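Local coordinates for AT-less polyketide synthase (PDB 4TKT), which is the sixth ketosynthase domain of an AT-less isomigrastatin polyketide synthase and probably catalyses the decarboxylative carbon-carbon condensation that extends the growing polyketide chain, at residues A[62-67]-A[223-228]; A[268-273]-A[599-604]; A[311-316]-A[347-352]; A[334-339]-A[401-406]; A[511-516]-A[536-541]. All coordinates share one frame; numbering follows the deposited sequence. Where two conformers were deposited one is given.

Interaction 1 of 5, residues A[62-67]-A[223-228]; sequences TYSKWG and LMIGEG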
# COMPACT_ATOMS: atom_id res chain seq x y z
N THR A 62 -21.50 4.83 -22.56
CA THR A 62 -21.15 3.74 -21.66
C THR A 62 -22.32 3.44 -20.73
O THR A 62 -23.11 4.32 -20.40
CB THR A 62 -19.91 4.08 -20.81
OG1 THR A 62 -19.59 2.97 -19.97
CG2 THR A 62 -20.15 5.31 -19.96
N TYR A 63 -22.45 2.18 -20.33
CA TYR A 63 -23.56 1.76 -19.49
C TYR A 63 -23.14 1.61 -18.03
O TYR A 63 -23.94 1.23 -17.17
CB TYR A 63 -24.16 0.45 -20.01
CG TYR A 63 -23.18 -0.70 -20.07
CD1 TYR A 63 -22.32 -0.84 -21.15
CD2 TYR A 63 -23.12 -1.64 -19.06
CE1 TYR A 63 -21.42 -1.88 -21.21
CE2 TYR A 63 -22.23 -2.68 -19.11
CZ TYR A 63 -21.38 -2.80 -20.19
OH TYR A 63 -20.49 -3.85 -20.23
N SER A 64 -21.87 1.90 -17.76
CA SER A 64 -21.36 1.90 -16.39
C SER A 64 -21.24 3.32 -15.87
O SER A 64 -20.78 4.22 -16.58
CB SER A 64 -20.00 1.20 -16.32
OG SER A 64 -19.45 1.31 -15.02
N LYS A 65 -21.66 3.53 -14.63
CA LYS A 65 -21.55 4.85 -14.00
C LYS A 65 -21.07 4.73 -12.56
O LYS A 65 -21.29 5.62 -11.74
CB LYS A 65 -22.89 5.58 -14.05
CG LYS A 65 -24.02 4.86 -13.34
CD LYS A 65 -25.27 5.72 -13.32
CE LYS A 65 -26.37 5.09 -12.48
NZ LYS A 65 -27.55 6.00 -12.34
N TRP A 66 -20.40 3.62 -12.25
CA TRP A 66 -19.93 3.35 -10.90
C TRP A 66 -18.42 3.17 -10.85
O TRP A 66 -17.77 2.97 -11.87
CB TRP A 66 -20.62 2.11 -10.34
CG TRP A 66 -22.11 2.19 -10.38
CD1 TRP A 66 -22.93 2.70 -9.42
CD2 TRP A 66 -22.97 1.73 -11.44
NE1 TRP A 66 -24.25 2.60 -9.81
CE2 TRP A 66 -24.29 2.01 -11.04
CE3 TRP A 66 -22.74 1.13 -12.67
CZ2 TRP A 66 -25.39 1.69 -11.85
CZ3 TRP A 66 -23.83 0.81 -13.47
CH2 TRP A 66 -25.14 1.10 -13.06
N GLY A 67 -17.87 3.24 -9.64
CA GLY A 67 -16.45 3.01 -9.44
C GLY A 67 -16.02 3.11 -7.99
O GLY A 67 -16.73 3.66 -7.16
N LEU A 223 -15.71 4.78 -21.48
CA LEU A 223 -16.18 4.59 -22.84
C LEU A 223 -15.60 3.31 -23.43
O LEU A 223 -16.17 2.71 -24.34
CB LEU A 223 -15.82 5.79 -23.72
CG LEU A 223 -16.56 7.10 -23.45
CD1 LEU A 223 -15.96 8.23 -24.28
CD2 LEU A 223 -18.04 6.96 -23.74
N MSE A 224 -14.46 2.90 -22.89
CA MSE A 224 -13.74 1.74 -23.39
C MSE A 224 -14.35 0.44 -22.87
O MSE A 224 -14.56 -0.51 -23.64
CB MSE A 224 -12.27 1.82 -22.99
CG MSE A 224 -11.39 0.79 -23.66
SE MSE A 224 -10.22 -0.08 -22.37
CE MSE A 224 -11.43 -1.48 -21.78
N ILE A 225 -14.61 0.38 -21.57
CA ILE A 225 -15.22 -0.80 -20.98
C ILE A 225 -16.68 -0.93 -21.38
O ILE A 225 -17.29 -1.99 -21.24
CB ILE A 225 -15.10 -0.79 -19.44
CG1 ILE A 225 -15.88 0.39 -18.85
CG2 ILE A 225 -13.65 -0.71 -19.02
CD1 ILE A 225 -15.84 0.43 -17.33
N GLY A 226 -17.25 0.17 -21.88
CA GLY A 226 -18.61 0.15 -22.38
C GLY A 226 -18.66 -0.46 -23.77
O GLY A 226 -19.53 -1.27 -24.08
N GLU A 227 -17.71 -0.07 -24.61
CA GLU A 227 -17.61 -0.58 -25.96
C GLU A 227 -17.25 -2.06 -25.95
O GLU A 227 -17.84 -2.86 -26.67
CB GLU A 227 -16.58 0.21 -26.76
CG GLU A 227 -16.56 -0.13 -28.24
CD GLU A 227 -15.36 0.47 -28.95
OE1 GLU A 227 -15.54 1.10 -30.01
OE2 GLU A 227 -14.23 0.29 -28.45
N GLY A 228 -16.27 -2.42 -25.13
CA GLY A 228 -15.81 -3.80 -25.05
C GLY A 228 -16.69 -4.67 -24.18
O GLY A 228 -16.46 -5.88 -24.07
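Y63 meets G226 with the edge of its ring, reaching the backbone of helix 220-227 in its last turn. CE1 of Y63 stands 3.5 Å from G226 O, and this oxygen lies near the plane of the ring, so the carbonyl oxygen meets the weakly positive C-H rim and not the electron-rich face. The same CE1 is 3.7 Å from G226 CA. A first torsion of 59°, which sets CG between the backbone N and the carbonyl carbon, starts the ring on this course. T62 presses on the glycine too, its OG1 3.8 Å from G226 CA. Glycine suits the place because a beta carbon would point at the loop and come within 2.8 Å of T62 OG1, a clash. L223 CD2 lies against T62 N at 4.2 Å, and I225 CD1 makes a loose van der Waals contact with S64 CB at 4.3 Å.

A second shell fixes these groups. The T62 hydroxyl is hydrogen-bonded to Y222 O and also accepts a weak bond from S64 N. Y63 OH is tied to A231 O, while I225 and A231 share a backbone bond. Farther along, W66 O is bound by Y222 OH, at the short strand 66-67 that pairs with 39-40.

No hydrogen bond joins residues 62-67 to 223-228 directly. The two meet by shape alone, while the bonds to Y222, one residue earlier in the same helix, and to A231 after it hold the loop in place and give the hydroxyls of T62 and Y63 their polar partners.

Interaction 2 of 5, residues A[268-273]-A[599-604]; sequences GDRILG and KVALPG. With GOL (glycerol), chain G.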
# COMPACT_ATOMS: atom_id res chain seq x y z
N GLY A 268 16.10 -5.39 13.70
CA GLY A 268 14.98 -5.14 14.58
C GLY A 268 13.80 -4.46 13.90
O GLY A 268 13.07 -3.70 14.53
N ASP A 269 13.63 -4.73 12.61
CA ASP A 269 12.53 -4.15 11.85
C ASP A 269 11.20 -4.76 12.24
O ASP A 269 11.14 -5.87 12.76
CB ASP A 269 12.75 -4.34 10.34
CG ASP A 269 13.96 -3.60 9.82
OD1 ASP A 269 14.41 -2.65 10.49
OD2 ASP A 269 14.45 -3.97 8.74
N ARG A 270 10.12 -4.03 11.98
CA ARG A 270 8.79 -4.61 12.03
C ARG A 270 8.67 -5.60 10.89
O ARG A 270 9.26 -5.40 9.83
CB ARG A 270 7.71 -3.54 11.91
CG ARG A 270 7.78 -2.46 12.96
CD ARG A 270 6.74 -1.38 12.71
NE ARG A 270 5.39 -1.92 12.69
CZ ARG A 270 4.50 -1.67 11.73
NH1 ARG A 270 4.83 -0.90 10.70
NH2 ARG A 270 3.29 -2.20 11.79
N ILE A 271 7.93 -6.68 11.10
CA ILE A 271 7.74 -7.66 10.03
C ILE A 271 6.25 -7.97 9.90
O ILE A 271 5.68 -8.69 10.71
CB ILE A 271 8.54 -8.94 10.30
CG1 ILE A 271 10.03 -8.60 10.41
CG2 ILE A 271 8.32 -9.94 9.18
CD1 ILE A 271 10.91 -9.77 10.79
N LEU A 272 5.64 -7.40 8.87
CA LEU A 272 4.20 -7.51 8.66
C LEU A 272 3.84 -8.83 7.99
O LEU A 272 2.67 -9.20 7.90
CB LEU A 272 3.70 -6.34 7.82
CG LEU A 272 4.20 -4.96 8.26
CD1 LEU A 272 3.69 -3.87 7.33
CD2 LEU A 272 3.79 -4.68 9.69
N GLY A 273 4.86 -9.54 7.52
CA GLY A 273 4.67 -10.80 6.85
C GLY A 273 5.91 -11.17 6.06
O GLY A 273 6.84 -10.37 5.93
N LYS A 599 10.34 -0.84 16.73
CA LYS A 599 9.68 0.14 15.88
C LYS A 599 8.19 -0.18 15.88
O LYS A 599 7.81 -1.35 15.88
CB LYS A 599 10.25 0.11 14.47
CG LYS A 599 11.68 0.61 14.38
CD LYS A 599 12.33 0.21 13.07
CE LYS A 599 13.77 0.70 13.01
NZ LYS A 599 14.60 -0.12 12.08
N VAL A 600 7.35 0.84 15.92
CA VAL A 600 5.92 0.62 15.94
C VAL A 600 5.22 1.47 14.89
O VAL A 600 5.79 2.43 14.37
CB VAL A 600 5.31 0.93 17.32
CG1 VAL A 600 5.78 -0.09 18.35
CG2 VAL A 600 5.66 2.34 17.76
N ALA A 601 3.98 1.10 14.58
CA ALA A 601 3.20 1.83 13.59
C ALA A 601 2.63 3.11 14.19
O ALA A 601 1.81 3.07 15.11
CB ALA A 601 2.08 0.96 13.05
N LEU A 602 3.08 4.25 13.67
CA LEU A 602 2.59 5.55 14.11
C LEU A 602 2.05 6.32 12.92
O LEU A 602 2.41 6.02 11.78
CB LEU A 602 3.71 6.32 14.80
CG LEU A 602 4.22 5.70 16.10
CD1 LEU A 602 5.45 6.43 16.60
CD2 LEU A 602 3.13 5.72 17.16
N PRO A 603 1.17 7.30 13.16
CA PRO A 603 0.61 8.12 12.08
C PRO A 603 1.68 8.73 11.18
O PRO A 603 2.72 9.17 11.67
CB PRO A 603 -0.16 9.21 12.83
CG PRO A 603 -0.56 8.56 14.10
CD PRO A 603 0.56 7.63 14.47
N GLY A 604 1.41 8.75 9.88
CA GLY A 604 2.33 9.31 8.91
C GLY A 604 2.24 10.82 8.82
O GLY A 604 1.37 11.43 9.44
C1 GOL G . 3.31 -2.23 15.23
O1 GOL G . 2.33 -1.42 15.85
C2 GOL G . 3.35 -3.59 15.91
O2 GOL G . 2.17 -3.77 16.66
C3 GOL G . 3.44 -4.68 14.85
O3 GOL G . 4.66 -4.56 14.16
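R270 is brought against K599 by its first torsion, which sets CG anti to the carbonyl carbon (chi1 -57°), and its chain has one bend, at chi3 (58°), which sets NE toward a bound glycerol. The aliphatic part of the arginine passes the K599 carbonyl, with CG of R270 3.1 Å and CD of R270 3.3 Å from K599 O. K599 also begins with CG anti to its carbonyl carbon, then runs out extended beside D269, the two side chains pointing the same way.

At their ends NZ of K599 donates to OD1 of D269 over 3.0 Å, a salt bridge that meets the oxygen nearly in line with its C-O bond. OD1 is also hydrogen-bonded to Y111 OH, and OD2 forms a salt bridge with R259. Held at both oxygens by cations and a hydroxyl, the buried carboxylate is likely to stay ionised.

Residues 268-273 follow helix 261-266, whose end is closed by a Schellman motif at G268; positive phi suits glycine there. Residues 599-604 belong to the C-terminal part of the chain, which comes back from the linker region to the ketosynthase body. V600, its side chain pointing away, rests on helix 493-502 and gives its N a partner in T499.

The R270 guanidinium carries the CB of A601 over one face, 3.6 Å from NH2. The glycerol, probably from the crystallisation liquor, sits at its edge: NE of R270 donates to O3 of the glycerol at 3.1 Å, and A601 N bonds weakly to O1.

Interaction 3 of 5, residues A[311-316]-A[347-352]; sequences DPRDIG and RNFCAI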
# COMPACT_ATOMS: atom_id res chain seq x y z
N ASP A 311 3.56 -26.51 1.66
CA ASP A 311 2.61 -27.59 1.43
C ASP A 311 1.22 -26.98 1.29
O ASP A 311 0.62 -26.56 2.28
CB ASP A 311 2.64 -28.60 2.58
CG ASP A 311 1.88 -29.88 2.27
OD1 ASP A 311 1.04 -29.88 1.35
OD2 ASP A 311 2.13 -30.89 2.96
N PRO A 312 0.70 -26.92 0.05
CA PRO A 312 -0.58 -26.29 -0.30
C PRO A 312 -1.75 -26.71 0.59
O PRO A 312 -2.72 -25.97 0.70
CB PRO A 312 -0.82 -26.75 -1.75
CG PRO A 312 0.37 -27.59 -2.13
CD PRO A 312 1.45 -27.33 -1.15
N ARG A 313 -1.65 -27.88 1.21
CA ARG A 313 -2.68 -28.33 2.15
C ARG A 313 -2.76 -27.39 3.35
O ARG A 313 -3.80 -27.26 3.99
CB ARG A 313 -2.40 -29.76 2.60
CG ARG A 313 -3.39 -30.33 3.61
CD ARG A 313 -4.82 -30.28 3.10
NE ARG A 313 -5.78 -30.77 4.09
CZ ARG A 313 -6.30 -30.03 5.06
NH1 ARG A 313 -7.16 -30.57 5.92
NH2 ARG A 313 -5.96 -28.75 5.18
N ASP A 314 -1.65 -26.71 3.64
CA ASP A 314 -1.57 -25.81 4.79
C ASP A 314 -2.08 -24.40 4.49
O ASP A 314 -2.23 -23.60 5.41
CB ASP A 314 -0.13 -25.74 5.31
CG ASP A 314 0.39 -27.08 5.78
OD1 ASP A 314 -0.39 -27.84 6.40
OD2 ASP A 314 1.57 -27.38 5.53
N ILE A 315 -2.32 -24.11 3.22
CA ILE A 315 -2.84 -22.80 2.83
C ILE A 315 -4.16 -22.51 3.53
O ILE A 315 -5.12 -23.27 3.38
CB ILE A 315 -3.06 -22.68 1.30
CG1 ILE A 315 -1.76 -22.93 0.53
CG2 ILE A 315 -3.63 -21.31 0.96
CD1 ILE A 315 -0.78 -21.80 0.61
N GLY A 316 -4.20 -21.43 4.30
CA GLY A 316 -5.37 -21.10 5.08
C GLY A 316 -6.34 -20.19 4.35
O GLY A 316 -7.54 -20.22 4.61
N ARG A 347 -10.82 -31.43 0.65
CA ARG A 347 -11.90 -30.54 0.26
C ARG A 347 -12.30 -29.57 1.37
O ARG A 347 -12.36 -29.95 2.54
CB ARG A 347 -13.13 -31.35 -0.17
CG ARG A 347 -12.95 -32.13 -1.46
CD ARG A 347 -14.08 -33.13 -1.66
NE ARG A 347 -15.38 -32.55 -1.34
CZ ARG A 347 -16.25 -33.11 -0.50
NH1 ARG A 347 -15.97 -34.26 0.10
NH2 ARG A 347 -17.42 -32.51 -0.27
N ASN A 348 -12.55 -28.32 0.99
CA ASN A 348 -13.13 -27.32 1.88
C ASN A 348 -12.30 -27.03 3.13
O ASN A 348 -12.83 -27.02 4.24
CB ASN A 348 -14.53 -27.75 2.30
CG ASN A 348 -15.38 -28.17 1.11
OD1 ASN A 348 -15.36 -27.52 0.07
ND2 ASN A 348 -16.12 -29.26 1.27
N PHE A 349 -11.00 -26.79 2.95
CA PHE A 349 -10.12 -26.49 4.07
C PHE A 349 -9.57 -25.07 3.97
O PHE A 349 -9.04 -24.52 4.95
CB PHE A 349 -8.96 -27.49 4.13
CG PHE A 349 -8.12 -27.52 2.88
CD1 PHE A 349 -8.41 -28.39 1.85
CD2 PHE A 349 -7.02 -26.68 2.75
CE1 PHE A 349 -7.64 -28.43 0.70
CE2 PHE A 349 -6.24 -26.71 1.60
CZ PHE A 349 -6.55 -27.58 0.58
N CYS A 350 -9.70 -24.47 2.79
CA CYS A 350 -9.12 -23.17 2.51
C CYS A 350 -10.20 -22.11 2.32
O CYS A 350 -11.23 -22.37 1.70
CB CYS A 350 -8.23 -23.25 1.26
SG CYS A 350 -7.34 -21.74 0.85
N ALA A 351 -9.96 -20.92 2.85
CA ALA A 351 -10.89 -19.81 2.68
C ALA A 351 -10.59 -19.09 1.37
O ALA A 351 -9.45 -19.09 0.91
CB ALA A 351 -10.82 -18.85 3.85
N ILE A 352 -11.61 -18.48 0.78
CA ILE A 352 -11.42 -17.75 -0.47
C ILE A 352 -12.37 -16.55 -0.54
O ILE A 352 -13.49 -16.60 -0.03
CB ILE A 352 -11.61 -18.68 -1.69
CG1 ILE A 352 -11.09 -18.01 -2.97
CG2 ILE A 352 -13.07 -19.11 -1.84
CD1 ILE A 352 -11.07 -18.93 -4.17
O HOH W 1 -9.42 -22.16 6.77
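R313 lies flat on F349, the guanidinium and ring planes tilted by only 29° and their centres 4.3 Å apart. The overlap is off-centre. CD of R313 stands over the middle of the ring, 4.0 Å from its centroid, in a CH-pi contact, whereas the charged end has slid toward the root of the ring in an off-centre cation-pi interaction, with NH2 of R313 3.4 Å from CG of F349. A bend at chi2 turns CD of the arginine back over the ring. Arginine suits this exposed spot because it can cover an aromatic face and is likely to keep its N-H groups hydrated.

F349 comes from the other side with CG between its backbone N and carbonyl carbon (chi1 59°). Its rim is turned to carbonyls: P312 O is 3.7 Å from CE2 of F349, near the ring plane, and I315 O also lies at the edge. An alanine in place of F349 would probably leave the R313 guanidinium without its stacking partner and free to turn, and open a gap beside P312 O.

Deeper in, CG2 of I315 touches SG of C350 at 3.7 Å, two small apolar groups in a buried place. Here the backbones join: A351 N donates to G316 O at 3.1 Å and 171°, from above the carbonyl plane, and a water donates to F349 O and more weakly to G316 O.

This bond stands at the start of two parallel neighbouring strands, 317-319 and 350-353. With helix 328-340 between them in the chain, they form a beta-alpha-beta crossover in the C-terminal half of the thiolase fold.

Interaction 4 of 5, residues A[334-339]-A[401-406]; sequences AGLNAA and SPFVLQ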
# COMPACT_ATOMS: atom_id res chain seq x y z
N ALA A 334 -11.37 -23.12 -11.55
CA ALA A 334 -10.85 -24.28 -12.27
C ALA A 334 -9.33 -24.31 -12.21
O ALA A 334 -8.73 -25.37 -12.05
CB ALA A 334 -11.32 -24.25 -13.72
N GLY A 335 -8.71 -23.14 -12.32
CA GLY A 335 -7.27 -23.01 -12.25
C GLY A 335 -6.74 -23.38 -10.88
O GLY A 335 -5.74 -24.09 -10.75
N LEU A 336 -7.41 -22.88 -9.84
CA LEU A 336 -7.02 -23.17 -8.47
C LEU A 336 -7.19 -24.65 -8.14
O LEU A 336 -6.34 -25.24 -7.47
CB LEU A 336 -7.84 -22.32 -7.50
CG LEU A 336 -7.40 -20.86 -7.34
CD1 LEU A 336 -8.50 -20.03 -6.71
CD2 LEU A 336 -6.13 -20.80 -6.51
N ASN A 337 -8.29 -25.24 -8.60
CA ASN A 337 -8.55 -26.66 -8.37
C ASN A 337 -7.45 -27.53 -8.97
O ASN A 337 -6.99 -28.48 -8.33
CB ASN A 337 -9.90 -27.07 -8.96
CG ASN A 337 -11.07 -26.52 -8.17
OD1 ASN A 337 -10.90 -25.97 -7.08
ND2 ASN A 337 -12.27 -26.67 -8.71
N ALA A 338 -7.04 -27.20 -10.19
CA ALA A 338 -5.98 -27.93 -10.87
C ALA A 338 -4.66 -27.78 -10.12
O ALA A 338 -3.84 -28.70 -10.10
CB ALA A 338 -5.83 -27.45 -12.30
N ALA A 339 -4.46 -26.62 -9.50
CA ALA A 339 -3.25 -26.37 -8.73
C ALA A 339 -3.18 -27.27 -7.50
O ALA A 339 -2.19 -27.97 -7.28
CB ALA A 339 -3.19 -24.91 -8.32
N SER A 401 -14.37 -28.76 -3.96
CA SER A 401 -13.22 -27.89 -4.16
C SER A 401 -12.44 -27.79 -2.85
O SER A 401 -12.96 -28.16 -1.79
CB SER A 401 -13.66 -26.51 -4.63
OG SER A 401 -14.19 -25.75 -3.56
N PRO A 402 -11.20 -27.29 -2.90
CA PRO A 402 -10.46 -27.08 -1.66
C PRO A 402 -11.03 -25.94 -0.82
O PRO A 402 -10.64 -25.77 0.33
CB PRO A 402 -9.05 -26.72 -2.13
CG PRO A 402 -8.97 -27.20 -3.54
CD PRO A 402 -10.35 -27.07 -4.09
N PHE A 403 -11.96 -25.18 -1.39
CA PHE A 403 -12.33 -23.89 -0.82
C PHE A 403 -13.68 -23.84 -0.12
O PHE A 403 -14.55 -24.69 -0.31
CB PHE A 403 -12.32 -22.82 -1.91
CG PHE A 403 -11.05 -22.80 -2.71
CD1 PHE A 403 -9.87 -22.37 -2.14
CD2 PHE A 403 -11.05 -23.20 -4.03
CE1 PHE A 403 -8.70 -22.34 -2.87
CE2 PHE A 403 -9.88 -23.18 -4.77
CZ PHE A 403 -8.71 -22.75 -4.18
N VAL A 404 -13.83 -22.81 0.71
CA VAL A 404 -15.11 -22.40 1.27
C VAL A 404 -15.22 -20.88 1.13
O VAL A 404 -14.40 -20.15 1.68
CB VAL A 404 -15.27 -22.80 2.75
CG1 VAL A 404 -16.50 -22.15 3.35
CG2 VAL A 404 -15.34 -24.31 2.89
N LEU A 405 -16.22 -20.42 0.38
CA LEU A 405 -16.39 -19.00 0.13
C LEU A 405 -16.67 -18.23 1.41
O LEU A 405 -17.66 -18.50 2.10
CB LEU A 405 -17.51 -18.77 -0.88
CG LEU A 405 -17.72 -17.31 -1.29
CD1 LEU A 405 -16.45 -16.75 -1.90
CD2 LEU A 405 -18.89 -17.19 -2.26
N GLN A 406 -15.80 -17.28 1.73
CA GLN A 406 -15.91 -16.52 2.97
C GLN A 406 -17.01 -15.45 2.88
O GLN A 406 -16.85 -14.45 2.18
CB GLN A 406 -14.57 -15.86 3.31
CG GLN A 406 -14.46 -15.41 4.76
CD GLN A 406 -14.57 -16.56 5.74
OE1 GLN A 406 -14.01 -17.63 5.51
NE2 GLN A 406 -15.29 -16.34 6.83
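L336 and N337, on one turn of helix 328-340, face residues 401-403, which lead into strand 403-405, the backbones coming closest at N337 CA and S401 CA, 6.4 Å apart, with no hydrogen bond between them. L336 carries the apolar half of the contact. Its CB points at the strand and meets the rim of the F403 ring, 3.5 Å from CZ of F403 and close to the ring plane, while CD1 of L336 reaches the same CZ at 3.7 Å. The two side chains cross at about a right angle. The first torsion of F403, with CG anti to its own carbonyl carbon (chi1 -51°), sends CG toward the helix, and the rim of the ring reaches L336.

N337 supplies the polar half. Its OD1 stands 3.2 Å from CD of P402 and 3.7 Å from CB of S401, carbons next to nitrogen or oxygen, whose hydrogens are likely to be slightly positive. Proline fits here because it offers CD to OD1 while its CB lies over the centre of one face of the F403 ring. S401 prepares the turn into the strand: its OG accepts from F403 N at 3.2 Å, an ST turn, and is also hydrogen-bonded to F398 O, which leaves the buried hydroxyl well supplied.

Around this core the F403 ring meets that of F340 almost perpendicularly, and L336 also touches I352 and I301, the latter on helix 294-308. Strand 403-405 is the outermost strand at this end of the large mixed sheet, and the contact is the helix-on-sheet packing of the thiolase fold, with leucine and phenylalanine filling the layer between.

Interaction 5 of 5, residues A[511-516]-A[536-541]; sequences FAVAVS and AGAYFN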
# COMPACT_ATOMS: atom_id res chain seq x y z
N PHE A 511 9.43 19.76 17.66
CA PHE A 511 8.79 19.64 18.97
C PHE A 511 9.38 18.46 19.73
O PHE A 511 9.44 17.35 19.22
CB PHE A 511 7.28 19.49 18.83
CG PHE A 511 6.57 19.27 20.13
CD1 PHE A 511 6.31 20.33 20.98
CD2 PHE A 511 6.15 18.00 20.50
CE1 PHE A 511 5.65 20.14 22.18
CE2 PHE A 511 5.49 17.80 21.70
CZ PHE A 511 5.24 18.87 22.54
N ALA A 512 9.82 18.71 20.96
CA ALA A 512 10.38 17.65 21.79
C ALA A 512 9.84 17.75 23.22
O ALA A 512 9.69 18.85 23.76
CB ALA A 512 11.89 17.71 21.79
N VAL A 513 9.56 16.61 23.82
CA VAL A 513 9.05 16.58 25.19
C VAL A 513 9.54 15.34 25.94
O VAL A 513 9.49 14.22 25.42
CB VAL A 513 7.50 16.63 25.21
CG1 VAL A 513 6.91 15.55 24.33
CG2 VAL A 513 6.98 16.53 26.64
N ALA A 514 10.02 15.55 27.16
CA ALA A 514 10.45 14.45 28.02
C ALA A 514 9.31 13.98 28.91
O ALA A 514 8.83 14.74 29.76
CB ALA A 514 11.65 14.88 28.85
N VAL A 515 8.88 12.74 28.73
CA VAL A 515 7.77 12.20 29.51
C VAL A 515 8.09 10.79 30.02
O VAL A 515 8.99 10.13 29.52
CB VAL A 515 6.47 12.14 28.68
CG1 VAL A 515 5.92 13.54 28.44
CG2 VAL A 515 6.70 11.42 27.36
N SER A 516 7.34 10.35 31.02
CA SER A 516 7.51 9.01 31.56
C SER A 516 6.19 8.24 31.60
O SER A 516 6.17 7.03 31.77
CB SER A 516 8.13 9.07 32.97
OG SER A 516 7.30 9.78 33.86
N ALA A 536 6.78 21.84 31.48
CA ALA A 536 8.23 21.88 31.63
C ALA A 536 8.83 20.64 30.98
O ALA A 536 8.26 19.55 31.06
CB ALA A 536 8.63 21.98 33.09
N GLY A 537 9.98 20.81 30.34
CA GLY A 537 10.63 19.71 29.65
C GLY A 537 10.14 19.57 28.22
O GLY A 537 10.60 18.70 27.48
N ALA A 538 9.20 20.42 27.83
CA ALA A 538 8.70 20.42 26.46
C ALA A 538 9.21 21.65 25.72
O ALA A 538 9.31 22.73 26.30
CB ALA A 538 7.18 20.38 26.43
N TYR A 539 9.56 21.48 24.45
CA TYR A 539 10.17 22.56 23.68
C TYR A 539 9.61 22.63 22.27
O TYR A 539 9.41 21.61 21.62
CB TYR A 539 11.69 22.38 23.65
CG TYR A 539 12.29 22.07 25.00
CD1 TYR A 539 12.58 23.08 25.91
CD2 TYR A 539 12.55 20.75 25.38
CE1 TYR A 539 13.12 22.79 27.15
CE2 TYR A 539 13.09 20.46 26.62
CZ TYR A 539 13.37 21.48 27.50
OH TYR A 539 13.91 21.19 28.73
N PHE A 540 9.37 23.85 21.80
CA PHE A 540 8.74 24.07 20.50
C PHE A 540 9.53 25.09 19.68
O PHE A 540 10.05 26.07 20.22
CB PHE A 540 7.30 24.54 20.69
CG PHE A 540 6.54 24.73 19.41
CD1 PHE A 540 5.80 23.69 18.87
CD2 PHE A 540 6.57 25.94 18.74
CE1 PHE A 540 5.10 23.86 17.70
CE2 PHE A 540 5.87 26.12 17.56
CZ PHE A 540 5.13 25.08 17.04
N ASN A 541 9.60 24.87 18.37
CA ASN A 541 10.27 25.79 17.47
C ASN A 541 9.68 25.74 16.07
O ASN A 541 9.67 24.69 15.44
CB ASN A 541 11.77 25.49 17.42
CG ASN A 541 12.48 26.26 16.33
OD1 ASN A 541 12.14 27.41 16.03
ND2 ASN A 541 13.49 25.64 15.72
O HOH W 2 7.48 17.20 29.88
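F511 runs from its strand toward F540, CG anti to the backbone N. Its CB is 4.1 Å from Y539 O; CG lies at much the same range, CD1 comes closest to that oxygen, 3.4 Å, and CE1 falls back again. CD1 of F511 also meets CD1 of F540 at 4.0 Å, near the plane of the F540 ring and at its edge; the two side chains cross at about a right angle. The F511 side chain also touches L472, C528 and L534. An alanine here would probably leave a gap beside the F540 edge, since the contacts of the ring would be lost.

Underneath, the strands run antiparallel. A512 and Y539 form a hydrogen-bonded pair, with A512 N to Y539 O at 3.0 Å and Y539 N to A512 O at 2.7 Å. In the non-hydrogen-bonded pair, CG2 of V513 touches CB of A538, 3.9 Å apart, where the small alanine suits the close approach of the backbones beside the branched valine.

Strand 509-515, in the RhiE-like KS-MAT linker domain, is the middle of three, flanked by 460-466 and 538-541. Helices 469-482 and 518-530 cover the face of F511 and F540, and helix 573-580 packs on that of A512 and Y539.

Overall arrangement
Interactions 3 and 4 form one cluster, with centres 9 Å apart: strands 350-353 and 403-405 are neighbours in the large mixed sheet, and N348 N and C350 O make probable hydrogen bonds with S401 O and V404 N. Helix 328-340 of interaction 4 precedes strand 350-353 of interaction 3, so the two contacts interlock along the chain. Interaction 1 lies about 30 Å from interaction 4, centre to centre, in the same ketosynthase region. Interaction 2, which holds the glycerol, ties the ketosynthase body to the C-terminal tail. The centres of interaction 2 and interaction 5 are about 24 Å apart. Interaction 5, in the small sheet, is about 55 Å from interaction 1 between centres, across the chain's middle.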